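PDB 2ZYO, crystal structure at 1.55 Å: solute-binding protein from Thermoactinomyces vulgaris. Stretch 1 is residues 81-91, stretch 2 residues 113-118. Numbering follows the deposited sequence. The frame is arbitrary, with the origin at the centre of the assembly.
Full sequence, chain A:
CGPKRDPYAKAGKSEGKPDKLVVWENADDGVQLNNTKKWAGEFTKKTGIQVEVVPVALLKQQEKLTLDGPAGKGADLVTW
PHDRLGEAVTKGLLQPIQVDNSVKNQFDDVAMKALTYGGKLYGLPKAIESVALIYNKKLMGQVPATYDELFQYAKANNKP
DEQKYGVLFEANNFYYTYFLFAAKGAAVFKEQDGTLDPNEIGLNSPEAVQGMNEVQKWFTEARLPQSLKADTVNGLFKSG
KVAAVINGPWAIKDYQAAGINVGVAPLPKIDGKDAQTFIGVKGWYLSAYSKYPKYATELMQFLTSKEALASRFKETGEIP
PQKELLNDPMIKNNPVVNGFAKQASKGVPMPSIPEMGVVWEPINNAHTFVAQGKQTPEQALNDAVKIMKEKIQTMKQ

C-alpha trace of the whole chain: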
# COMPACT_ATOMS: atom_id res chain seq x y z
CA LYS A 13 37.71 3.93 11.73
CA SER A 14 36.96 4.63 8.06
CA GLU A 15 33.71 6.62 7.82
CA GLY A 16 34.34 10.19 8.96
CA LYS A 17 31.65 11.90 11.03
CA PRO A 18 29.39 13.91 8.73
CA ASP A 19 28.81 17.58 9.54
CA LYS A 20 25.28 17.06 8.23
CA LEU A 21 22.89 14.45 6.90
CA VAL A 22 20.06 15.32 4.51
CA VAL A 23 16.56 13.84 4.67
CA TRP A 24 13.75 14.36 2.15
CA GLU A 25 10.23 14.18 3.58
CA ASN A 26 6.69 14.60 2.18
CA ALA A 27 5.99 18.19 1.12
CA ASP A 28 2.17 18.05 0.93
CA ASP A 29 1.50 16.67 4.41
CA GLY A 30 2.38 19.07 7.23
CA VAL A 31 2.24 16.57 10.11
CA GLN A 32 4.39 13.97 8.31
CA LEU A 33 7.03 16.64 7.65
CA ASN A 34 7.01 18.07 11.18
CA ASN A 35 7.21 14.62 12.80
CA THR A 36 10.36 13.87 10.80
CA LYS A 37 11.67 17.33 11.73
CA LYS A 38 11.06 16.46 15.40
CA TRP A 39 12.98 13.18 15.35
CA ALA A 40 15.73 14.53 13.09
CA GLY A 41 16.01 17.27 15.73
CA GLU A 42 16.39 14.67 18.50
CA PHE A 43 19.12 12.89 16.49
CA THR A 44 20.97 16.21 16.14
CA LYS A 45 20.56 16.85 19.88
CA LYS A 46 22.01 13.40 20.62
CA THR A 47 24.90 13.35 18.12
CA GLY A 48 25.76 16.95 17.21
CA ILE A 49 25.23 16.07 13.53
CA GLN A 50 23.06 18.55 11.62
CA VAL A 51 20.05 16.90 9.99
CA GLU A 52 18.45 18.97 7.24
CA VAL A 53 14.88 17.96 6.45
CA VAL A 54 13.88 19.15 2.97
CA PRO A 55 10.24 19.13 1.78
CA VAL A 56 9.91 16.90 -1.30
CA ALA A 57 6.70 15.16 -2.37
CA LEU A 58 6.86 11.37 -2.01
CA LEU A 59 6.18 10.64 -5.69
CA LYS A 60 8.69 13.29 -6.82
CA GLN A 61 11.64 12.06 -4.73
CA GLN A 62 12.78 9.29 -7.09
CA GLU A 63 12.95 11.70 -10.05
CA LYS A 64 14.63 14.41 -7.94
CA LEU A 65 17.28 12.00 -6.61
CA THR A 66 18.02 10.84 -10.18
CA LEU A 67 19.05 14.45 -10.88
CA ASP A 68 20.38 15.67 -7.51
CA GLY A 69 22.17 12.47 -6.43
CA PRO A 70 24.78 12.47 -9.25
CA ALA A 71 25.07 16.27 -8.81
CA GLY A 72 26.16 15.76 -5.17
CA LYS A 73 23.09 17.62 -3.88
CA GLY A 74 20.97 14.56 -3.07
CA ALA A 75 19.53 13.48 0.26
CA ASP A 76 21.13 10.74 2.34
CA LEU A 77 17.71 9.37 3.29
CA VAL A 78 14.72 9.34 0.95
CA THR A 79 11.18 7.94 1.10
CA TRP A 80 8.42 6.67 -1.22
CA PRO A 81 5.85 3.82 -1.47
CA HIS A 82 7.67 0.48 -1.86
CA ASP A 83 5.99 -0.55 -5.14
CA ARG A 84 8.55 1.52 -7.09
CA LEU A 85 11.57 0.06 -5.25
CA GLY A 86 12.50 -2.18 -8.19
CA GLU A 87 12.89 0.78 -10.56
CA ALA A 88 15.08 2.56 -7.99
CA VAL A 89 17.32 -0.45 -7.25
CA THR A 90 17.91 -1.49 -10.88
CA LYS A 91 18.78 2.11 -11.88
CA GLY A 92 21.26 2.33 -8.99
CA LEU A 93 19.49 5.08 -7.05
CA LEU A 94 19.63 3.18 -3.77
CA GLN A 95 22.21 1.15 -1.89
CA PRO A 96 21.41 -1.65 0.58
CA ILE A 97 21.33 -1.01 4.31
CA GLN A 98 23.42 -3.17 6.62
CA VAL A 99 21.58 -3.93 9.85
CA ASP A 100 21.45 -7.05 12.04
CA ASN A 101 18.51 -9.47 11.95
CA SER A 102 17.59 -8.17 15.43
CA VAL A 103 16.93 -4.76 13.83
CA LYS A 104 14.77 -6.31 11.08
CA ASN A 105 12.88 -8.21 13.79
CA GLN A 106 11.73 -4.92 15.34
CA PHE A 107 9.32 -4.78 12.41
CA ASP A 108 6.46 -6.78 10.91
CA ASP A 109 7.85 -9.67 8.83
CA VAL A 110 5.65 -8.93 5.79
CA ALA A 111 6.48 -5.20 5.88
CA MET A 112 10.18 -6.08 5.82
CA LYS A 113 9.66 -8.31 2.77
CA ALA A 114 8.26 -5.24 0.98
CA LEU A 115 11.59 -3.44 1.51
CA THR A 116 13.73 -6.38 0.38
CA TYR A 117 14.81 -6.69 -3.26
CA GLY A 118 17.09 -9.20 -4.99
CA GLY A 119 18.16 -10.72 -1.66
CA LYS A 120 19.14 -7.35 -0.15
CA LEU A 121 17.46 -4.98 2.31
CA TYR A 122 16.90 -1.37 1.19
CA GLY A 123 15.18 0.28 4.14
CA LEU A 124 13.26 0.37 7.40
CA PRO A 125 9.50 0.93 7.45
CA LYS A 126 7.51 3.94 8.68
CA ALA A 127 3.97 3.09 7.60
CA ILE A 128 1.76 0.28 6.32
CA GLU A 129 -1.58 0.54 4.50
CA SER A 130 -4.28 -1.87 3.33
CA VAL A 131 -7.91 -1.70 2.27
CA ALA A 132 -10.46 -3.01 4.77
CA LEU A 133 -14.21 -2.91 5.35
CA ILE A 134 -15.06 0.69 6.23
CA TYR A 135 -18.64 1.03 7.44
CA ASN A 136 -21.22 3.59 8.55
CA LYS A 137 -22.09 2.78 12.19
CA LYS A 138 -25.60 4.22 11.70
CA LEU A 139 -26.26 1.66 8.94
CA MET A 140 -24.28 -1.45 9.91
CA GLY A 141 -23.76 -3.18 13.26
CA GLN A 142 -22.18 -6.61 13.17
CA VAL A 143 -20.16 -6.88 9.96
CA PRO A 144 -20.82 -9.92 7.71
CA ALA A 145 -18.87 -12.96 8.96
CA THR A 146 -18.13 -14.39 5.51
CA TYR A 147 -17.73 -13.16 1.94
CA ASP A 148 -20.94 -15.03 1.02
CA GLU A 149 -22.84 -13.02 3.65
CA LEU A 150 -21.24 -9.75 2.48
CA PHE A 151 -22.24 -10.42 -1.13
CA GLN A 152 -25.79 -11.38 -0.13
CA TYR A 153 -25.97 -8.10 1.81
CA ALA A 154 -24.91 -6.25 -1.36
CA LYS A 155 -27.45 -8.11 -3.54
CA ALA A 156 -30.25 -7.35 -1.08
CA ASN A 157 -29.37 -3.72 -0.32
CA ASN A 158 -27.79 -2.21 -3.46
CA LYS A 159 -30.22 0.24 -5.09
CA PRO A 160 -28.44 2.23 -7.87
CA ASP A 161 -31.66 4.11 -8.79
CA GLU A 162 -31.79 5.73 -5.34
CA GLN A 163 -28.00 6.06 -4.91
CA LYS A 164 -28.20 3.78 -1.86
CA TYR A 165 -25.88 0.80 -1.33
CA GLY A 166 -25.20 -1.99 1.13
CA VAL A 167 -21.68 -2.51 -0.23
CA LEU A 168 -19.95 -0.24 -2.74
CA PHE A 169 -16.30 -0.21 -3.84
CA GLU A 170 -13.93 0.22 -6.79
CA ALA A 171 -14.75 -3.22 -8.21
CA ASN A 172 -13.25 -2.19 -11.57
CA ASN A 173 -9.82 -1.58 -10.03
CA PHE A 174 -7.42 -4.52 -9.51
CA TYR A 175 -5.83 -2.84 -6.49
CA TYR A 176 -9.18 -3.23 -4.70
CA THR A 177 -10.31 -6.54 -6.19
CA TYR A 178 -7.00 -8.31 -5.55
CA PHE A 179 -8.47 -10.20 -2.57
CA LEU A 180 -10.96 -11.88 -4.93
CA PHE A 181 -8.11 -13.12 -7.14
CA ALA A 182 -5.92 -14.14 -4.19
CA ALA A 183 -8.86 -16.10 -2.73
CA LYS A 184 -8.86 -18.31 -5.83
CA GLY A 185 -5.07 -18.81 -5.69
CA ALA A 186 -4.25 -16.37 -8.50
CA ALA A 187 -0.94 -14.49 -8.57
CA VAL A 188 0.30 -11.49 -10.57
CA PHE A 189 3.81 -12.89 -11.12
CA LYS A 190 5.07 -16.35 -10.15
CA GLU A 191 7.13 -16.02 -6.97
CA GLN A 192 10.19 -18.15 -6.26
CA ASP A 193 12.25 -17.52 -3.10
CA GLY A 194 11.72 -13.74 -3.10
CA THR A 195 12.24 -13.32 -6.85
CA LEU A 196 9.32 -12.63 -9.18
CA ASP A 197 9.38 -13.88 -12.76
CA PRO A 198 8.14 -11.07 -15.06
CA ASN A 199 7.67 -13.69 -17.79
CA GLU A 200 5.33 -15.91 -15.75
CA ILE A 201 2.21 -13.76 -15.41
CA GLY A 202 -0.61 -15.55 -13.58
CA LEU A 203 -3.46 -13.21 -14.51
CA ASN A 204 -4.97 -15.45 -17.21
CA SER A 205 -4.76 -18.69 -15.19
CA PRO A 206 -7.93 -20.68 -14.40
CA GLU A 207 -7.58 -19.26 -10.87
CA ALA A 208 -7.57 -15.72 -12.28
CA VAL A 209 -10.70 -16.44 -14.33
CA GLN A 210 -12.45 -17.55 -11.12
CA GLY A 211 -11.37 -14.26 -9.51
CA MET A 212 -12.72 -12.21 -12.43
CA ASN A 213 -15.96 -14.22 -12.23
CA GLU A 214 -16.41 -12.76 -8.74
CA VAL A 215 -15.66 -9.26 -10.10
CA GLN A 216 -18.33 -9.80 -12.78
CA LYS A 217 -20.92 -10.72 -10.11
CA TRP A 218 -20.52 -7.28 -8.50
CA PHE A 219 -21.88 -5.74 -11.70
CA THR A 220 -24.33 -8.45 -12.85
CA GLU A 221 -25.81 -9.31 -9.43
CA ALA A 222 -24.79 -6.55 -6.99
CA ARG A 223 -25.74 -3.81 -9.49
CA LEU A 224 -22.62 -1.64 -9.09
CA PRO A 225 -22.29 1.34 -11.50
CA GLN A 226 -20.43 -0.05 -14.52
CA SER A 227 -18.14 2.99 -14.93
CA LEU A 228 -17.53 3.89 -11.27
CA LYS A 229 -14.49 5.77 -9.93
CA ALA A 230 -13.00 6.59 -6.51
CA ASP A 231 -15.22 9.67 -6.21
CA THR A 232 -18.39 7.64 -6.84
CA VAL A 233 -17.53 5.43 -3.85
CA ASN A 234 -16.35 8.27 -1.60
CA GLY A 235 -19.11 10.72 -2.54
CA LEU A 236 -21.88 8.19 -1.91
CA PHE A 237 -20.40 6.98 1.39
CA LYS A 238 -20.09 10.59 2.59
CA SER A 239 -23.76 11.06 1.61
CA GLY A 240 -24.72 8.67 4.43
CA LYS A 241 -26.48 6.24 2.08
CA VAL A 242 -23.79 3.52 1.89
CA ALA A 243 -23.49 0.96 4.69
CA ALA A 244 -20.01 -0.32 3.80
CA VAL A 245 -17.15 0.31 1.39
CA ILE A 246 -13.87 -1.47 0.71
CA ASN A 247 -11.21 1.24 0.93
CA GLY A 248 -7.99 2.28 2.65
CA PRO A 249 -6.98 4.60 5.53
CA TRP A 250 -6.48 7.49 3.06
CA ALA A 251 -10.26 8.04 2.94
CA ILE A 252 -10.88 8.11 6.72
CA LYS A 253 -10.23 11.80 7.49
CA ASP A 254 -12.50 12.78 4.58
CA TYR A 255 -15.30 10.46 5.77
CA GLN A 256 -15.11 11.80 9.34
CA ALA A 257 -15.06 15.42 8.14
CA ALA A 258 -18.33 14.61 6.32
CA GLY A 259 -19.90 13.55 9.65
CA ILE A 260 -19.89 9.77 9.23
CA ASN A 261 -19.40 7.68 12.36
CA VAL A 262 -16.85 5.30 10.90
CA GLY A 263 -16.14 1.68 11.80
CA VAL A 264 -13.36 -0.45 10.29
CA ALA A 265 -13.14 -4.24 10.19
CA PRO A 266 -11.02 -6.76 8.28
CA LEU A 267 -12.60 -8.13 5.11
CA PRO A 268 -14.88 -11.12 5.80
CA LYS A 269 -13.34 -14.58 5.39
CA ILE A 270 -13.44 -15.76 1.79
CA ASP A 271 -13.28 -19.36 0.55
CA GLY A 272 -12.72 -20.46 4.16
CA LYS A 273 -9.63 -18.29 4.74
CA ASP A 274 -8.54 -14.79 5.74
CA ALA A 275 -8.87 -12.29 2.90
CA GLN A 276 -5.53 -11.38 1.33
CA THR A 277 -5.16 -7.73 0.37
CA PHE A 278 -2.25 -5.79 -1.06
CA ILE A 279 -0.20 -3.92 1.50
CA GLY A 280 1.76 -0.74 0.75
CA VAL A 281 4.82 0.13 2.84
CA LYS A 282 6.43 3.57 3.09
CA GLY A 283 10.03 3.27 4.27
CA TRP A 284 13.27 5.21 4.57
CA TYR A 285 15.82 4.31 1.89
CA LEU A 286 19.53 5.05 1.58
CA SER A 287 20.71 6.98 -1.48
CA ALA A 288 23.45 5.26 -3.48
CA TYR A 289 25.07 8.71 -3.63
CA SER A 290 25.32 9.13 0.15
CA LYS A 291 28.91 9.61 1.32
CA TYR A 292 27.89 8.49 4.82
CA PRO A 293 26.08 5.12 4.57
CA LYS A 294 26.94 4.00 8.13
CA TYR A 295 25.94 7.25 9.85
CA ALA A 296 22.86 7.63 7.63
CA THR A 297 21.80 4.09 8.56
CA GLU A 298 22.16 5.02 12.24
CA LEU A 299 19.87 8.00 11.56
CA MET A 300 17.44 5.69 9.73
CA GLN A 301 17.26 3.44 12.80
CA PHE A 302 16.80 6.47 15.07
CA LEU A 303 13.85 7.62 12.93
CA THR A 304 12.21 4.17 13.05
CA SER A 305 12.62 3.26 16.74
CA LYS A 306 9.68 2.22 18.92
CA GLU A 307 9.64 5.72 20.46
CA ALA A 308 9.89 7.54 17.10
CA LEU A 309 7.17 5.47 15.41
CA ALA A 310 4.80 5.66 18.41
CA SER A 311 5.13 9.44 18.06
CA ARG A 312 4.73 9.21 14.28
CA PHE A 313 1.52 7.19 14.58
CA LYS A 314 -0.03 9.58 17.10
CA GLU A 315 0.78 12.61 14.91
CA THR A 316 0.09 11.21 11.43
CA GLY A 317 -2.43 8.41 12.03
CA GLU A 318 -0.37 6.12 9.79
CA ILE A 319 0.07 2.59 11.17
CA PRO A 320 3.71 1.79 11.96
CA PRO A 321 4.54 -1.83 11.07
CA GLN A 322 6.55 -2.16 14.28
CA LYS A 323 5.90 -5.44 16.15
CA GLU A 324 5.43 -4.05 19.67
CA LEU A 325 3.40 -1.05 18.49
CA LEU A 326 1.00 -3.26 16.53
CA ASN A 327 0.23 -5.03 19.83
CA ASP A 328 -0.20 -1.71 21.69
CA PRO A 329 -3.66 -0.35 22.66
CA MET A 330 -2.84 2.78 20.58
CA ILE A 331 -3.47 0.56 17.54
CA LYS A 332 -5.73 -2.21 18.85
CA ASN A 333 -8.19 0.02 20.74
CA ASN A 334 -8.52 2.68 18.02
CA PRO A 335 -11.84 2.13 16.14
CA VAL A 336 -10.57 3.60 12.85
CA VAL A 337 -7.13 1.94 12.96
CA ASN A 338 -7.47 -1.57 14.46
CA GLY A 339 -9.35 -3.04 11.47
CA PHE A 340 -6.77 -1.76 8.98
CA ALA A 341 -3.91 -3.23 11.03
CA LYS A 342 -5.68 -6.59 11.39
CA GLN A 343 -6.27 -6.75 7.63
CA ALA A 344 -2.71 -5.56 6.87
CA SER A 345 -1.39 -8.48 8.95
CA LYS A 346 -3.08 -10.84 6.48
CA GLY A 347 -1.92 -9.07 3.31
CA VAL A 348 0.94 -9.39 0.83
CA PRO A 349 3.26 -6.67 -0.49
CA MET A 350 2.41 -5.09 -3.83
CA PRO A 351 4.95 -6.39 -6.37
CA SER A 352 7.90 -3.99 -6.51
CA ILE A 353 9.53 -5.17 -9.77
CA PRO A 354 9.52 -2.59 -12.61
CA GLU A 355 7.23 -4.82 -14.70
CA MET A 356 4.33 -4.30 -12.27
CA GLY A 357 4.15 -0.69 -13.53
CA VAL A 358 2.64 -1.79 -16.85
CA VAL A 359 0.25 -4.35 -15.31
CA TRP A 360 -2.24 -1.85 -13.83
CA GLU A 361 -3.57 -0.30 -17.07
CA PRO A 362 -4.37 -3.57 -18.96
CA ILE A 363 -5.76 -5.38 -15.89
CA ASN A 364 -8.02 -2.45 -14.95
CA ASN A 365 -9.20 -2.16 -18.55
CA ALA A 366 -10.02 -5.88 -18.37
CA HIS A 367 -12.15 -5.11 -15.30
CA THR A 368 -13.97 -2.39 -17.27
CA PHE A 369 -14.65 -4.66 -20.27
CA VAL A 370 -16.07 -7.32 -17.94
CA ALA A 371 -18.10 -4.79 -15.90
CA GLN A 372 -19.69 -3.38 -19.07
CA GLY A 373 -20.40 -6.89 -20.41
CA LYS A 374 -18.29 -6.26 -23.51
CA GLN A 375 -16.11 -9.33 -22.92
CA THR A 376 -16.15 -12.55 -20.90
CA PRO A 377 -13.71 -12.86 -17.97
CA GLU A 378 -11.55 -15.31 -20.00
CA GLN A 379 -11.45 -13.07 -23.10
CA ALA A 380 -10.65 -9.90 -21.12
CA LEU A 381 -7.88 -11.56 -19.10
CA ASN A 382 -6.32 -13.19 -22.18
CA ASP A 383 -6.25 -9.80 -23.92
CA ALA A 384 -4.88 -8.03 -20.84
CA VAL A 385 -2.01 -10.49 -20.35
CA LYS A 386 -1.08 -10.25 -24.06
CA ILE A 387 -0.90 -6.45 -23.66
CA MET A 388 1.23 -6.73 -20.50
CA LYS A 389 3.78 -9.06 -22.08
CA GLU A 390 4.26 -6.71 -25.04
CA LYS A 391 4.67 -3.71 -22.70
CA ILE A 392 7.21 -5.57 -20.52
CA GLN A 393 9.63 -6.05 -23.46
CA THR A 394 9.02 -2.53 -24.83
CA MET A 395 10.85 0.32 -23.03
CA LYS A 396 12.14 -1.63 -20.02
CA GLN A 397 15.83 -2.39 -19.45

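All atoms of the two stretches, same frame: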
# COMPACT_ATOMS: atom_id res chain seq x y z
N PRO A 81 6.50 5.14 -1.51
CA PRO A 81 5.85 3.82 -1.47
C PRO A 81 6.71 2.74 -2.12
O PRO A 81 7.34 2.97 -3.16
CB PRO A 81 4.57 4.05 -2.26
CG PRO A 81 4.26 5.50 -2.06
CD PRO A 81 5.60 6.17 -2.06
N HIS A 82 6.73 1.55 -1.51
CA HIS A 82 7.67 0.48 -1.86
C HIS A 82 7.47 -0.12 -3.26
O HIS A 82 8.37 -0.79 -3.77
CB HIS A 82 7.60 -0.65 -0.83
CG HIS A 82 6.54 -1.66 -1.12
ND1 HIS A 82 5.22 -1.48 -0.75
CD2 HIS A 82 6.60 -2.86 -1.76
CE1 HIS A 82 4.51 -2.53 -1.15
NE2 HIS A 82 5.32 -3.38 -1.76
N ASP A 83 6.31 0.10 -3.86
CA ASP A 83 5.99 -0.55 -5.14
C ASP A 83 6.90 -0.10 -6.29
O ASP A 83 6.97 -0.76 -7.33
CB ASP A 83 4.51 -0.38 -5.51
CG ASP A 83 4.10 1.08 -5.62
OD1 ASP A 83 4.05 1.77 -4.58
OD2 ASP A 83 3.80 1.52 -6.75
N ARG A 84 7.61 1.01 -6.09
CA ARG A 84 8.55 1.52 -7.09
C ARG A 84 10.02 1.29 -6.70
O ARG A 84 10.93 1.88 -7.28
CB ARG A 84 8.29 3.01 -7.38
CG ARG A 84 6.84 3.35 -7.74
CD ARG A 84 6.42 2.79 -9.09
NE ARG A 84 4.97 2.84 -9.27
CZ ARG A 84 4.34 2.55 -10.40
NH1 ARG A 84 5.01 2.18 -11.49
NH2 ARG A 84 3.01 2.63 -10.45
N LEU A 85 10.23 0.41 -5.72
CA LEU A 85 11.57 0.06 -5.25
C LEU A 85 12.42 -0.58 -6.34
O LEU A 85 13.61 -0.27 -6.46
CB LEU A 85 11.49 -0.86 -4.03
CG LEU A 85 12.79 -1.22 -3.29
CD1 LEU A 85 13.42 0.02 -2.67
CD2 LEU A 85 12.52 -2.28 -2.23
N GLY A 86 11.81 -1.47 -7.12
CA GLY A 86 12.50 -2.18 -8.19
C GLY A 86 13.15 -1.26 -9.21
O GLY A 86 14.31 -1.44 -9.57
N GLU A 87 12.39 -0.25 -9.65
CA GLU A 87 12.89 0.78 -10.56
C GLU A 87 14.10 1.50 -9.97
O GLU A 87 15.09 1.72 -10.66
CB GLU A 87 11.78 1.79 -10.87
CG GLU A 87 10.68 1.27 -11.79
CD GLU A 87 9.39 2.05 -11.66
OE1 GLU A 87 9.42 3.30 -11.76
OE2 GLU A 87 8.33 1.41 -11.47
N ALA A 88 14.01 1.84 -8.68
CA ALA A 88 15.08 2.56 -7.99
C ALA A 88 16.35 1.73 -7.84
O ALA A 88 17.46 2.23 -8.04
CB ALA A 88 14.60 3.04 -6.63
N VAL A 89 16.19 0.45 -7.48
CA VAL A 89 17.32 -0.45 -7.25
C VAL A 89 18.07 -0.76 -8.55
O VAL A 89 19.30 -0.66 -8.60
CB VAL A 89 16.88 -1.75 -6.53
CG1 VAL A 89 18.01 -2.78 -6.51
CG2 VAL A 89 16.42 -1.45 -5.11
N THR A 90 17.32 -1.13 -9.59
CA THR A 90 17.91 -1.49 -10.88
C THR A 90 18.64 -0.33 -11.56
O THR A 90 19.61 -0.54 -12.29
CB THR A 90 16.85 -2.09 -11.85
OG1 THR A 90 15.77 -1.17 -12.01
CG2 THR A 90 16.32 -3.41 -11.32
N LYS A 91 18.17 0.89 -11.32
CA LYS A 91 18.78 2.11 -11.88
C LYS A 91 19.91 2.66 -11.00
O LYS A 91 20.54 3.66 -11.35
CB LYS A 91 17.71 3.18 -12.12
CG LYS A 91 16.65 2.82 -13.15
CD LYS A 91 17.11 3.08 -14.58
CE LYS A 91 16.10 2.56 -15.59
NZ LYS A 91 14.77 3.22 -15.47
N LYS A 113 9.59 -7.69 4.09
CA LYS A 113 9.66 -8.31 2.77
C LYS A 113 9.44 -7.27 1.67
O LYS A 113 10.08 -7.33 0.61
CB LYS A 113 8.65 -9.45 2.64
CG LYS A 113 8.98 -10.67 3.48
CD LYS A 113 7.98 -11.80 3.23
CE LYS A 113 8.10 -12.89 4.29
NZ LYS A 113 9.45 -13.52 4.33
N ALA A 114 8.55 -6.31 1.93
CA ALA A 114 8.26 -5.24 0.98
C ALA A 114 9.48 -4.36 0.69
O ALA A 114 9.57 -3.76 -0.37
CB ALA A 114 7.10 -4.39 1.47
N LEU A 115 10.41 -4.30 1.65
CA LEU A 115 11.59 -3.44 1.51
C LEU A 115 12.84 -4.22 1.12
O LEU A 115 13.94 -3.67 1.07
CB LEU A 115 11.81 -2.62 2.79
CG LEU A 115 10.63 -1.76 3.27
CD1 LEU A 115 11.06 -0.91 4.46
CD2 LEU A 115 10.06 -0.88 2.15
N THR A 116 12.66 -5.51 0.84
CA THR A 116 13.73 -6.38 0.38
C THR A 116 13.62 -6.55 -1.13
O THR A 116 12.51 -6.65 -1.67
CB THR A 116 13.66 -7.76 1.09
OG1 THR A 116 13.76 -7.56 2.50
CG2 THR A 116 14.78 -8.68 0.63
N TYR A 117 14.76 -6.55 -1.81
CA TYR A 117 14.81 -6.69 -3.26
C TYR A 117 16.09 -7.38 -3.70
O TYR A 117 17.19 -6.97 -3.31
CB TYR A 117 14.70 -5.31 -3.93
CG TYR A 117 14.26 -5.39 -5.37
CD1 TYR A 117 12.91 -5.39 -5.70
CD2 TYR A 117 15.19 -5.47 -6.40
CE1 TYR A 117 12.49 -5.47 -7.02
CE2 TYR A 117 14.79 -5.55 -7.73
CZ TYR A 117 13.44 -5.55 -8.03
OH TYR A 117 13.03 -5.62 -9.34
N GLY A 118 15.95 -8.43 -4.50
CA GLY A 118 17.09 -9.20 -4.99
C GLY A 118 18.00 -9.74 -3.91
O GLY A 118 19.23 -9.77 -4.08

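What kind of contact joins these two stretches? No hydrogen bond or salt bridge crosses between them; the 368 Å² they bury together is van der Waals packing, including two CH-pi contacts. H82, L85, G86 and V89, with T90 at a greater distance, present one side of the first stretch to A114, L115 and Y117. The spacing of L85, G86, V89 and T90 is that of a helix, whose turns bring these residues to the same side, while D83 and E87 point away.

How is H82 fitted against A114 and L115? Its CA-to-CB bond points toward the second stretch, and chi1 of 87° (p) with chi2 of -83° lays the imidazole flat beneath A114. CB of A114 sits 3.7 Å from the centroid of the H82 ring, only 15° off the normal, so the small methyl rests squarely on the ring face. The ring also comes close to the backbone, with CD2 of H82 3.4 Å from O of A114. Both ring nitrogens are hydrogen-bonded elsewhere in the structure, which lets a polar ring be buried here without unsatisfied groups. L115 starts away from the contact, yet its m, t conformation brings the end of the side chain back, placing CD2 of L115 3.9 Å from CB of H82.

Why does Y117 bury more of its surface in the contact than any other residue? With chi1 at -160° (t) and chi2 at 88°, its ring lies across the helix, with G86 over one face, where the absence of a side chain allows close approach. CA of G86 lies 3.5 Å from CE1 of Y117 and 3.9 Å from the ring centroid, over the face. A CB on G86 would fall 3.0 Å from OH of Y117, a clash, so glycine suits this place. The t rotamer of V89 sets its CG1 3.9 Å from CD2 of Y117. The CA-to-CB bond of L85 points toward the second stretch, and its t, p rotamer places CD2 of L85 4.1 Å from CB of Y117 and 3.8 Å from O of A114.

What keeps the polar side chains of the first stretch in order? T90 takes the p rotamer, and its OG1 donates a hydrogen bond of 2.9 Å to O of G86, one turn back; this leaves the methyl CG2 of T90 4.4 Å from OH of Y117. Away from the contact, R84, at the N-cap position, forms salt bridges with D83 (NE of R84 to OD2 of D83, 3.1 Å) and E87 (NH1 of R84 to OE2 of E87, 3.4 Å), though both hydrogen bonds are weak.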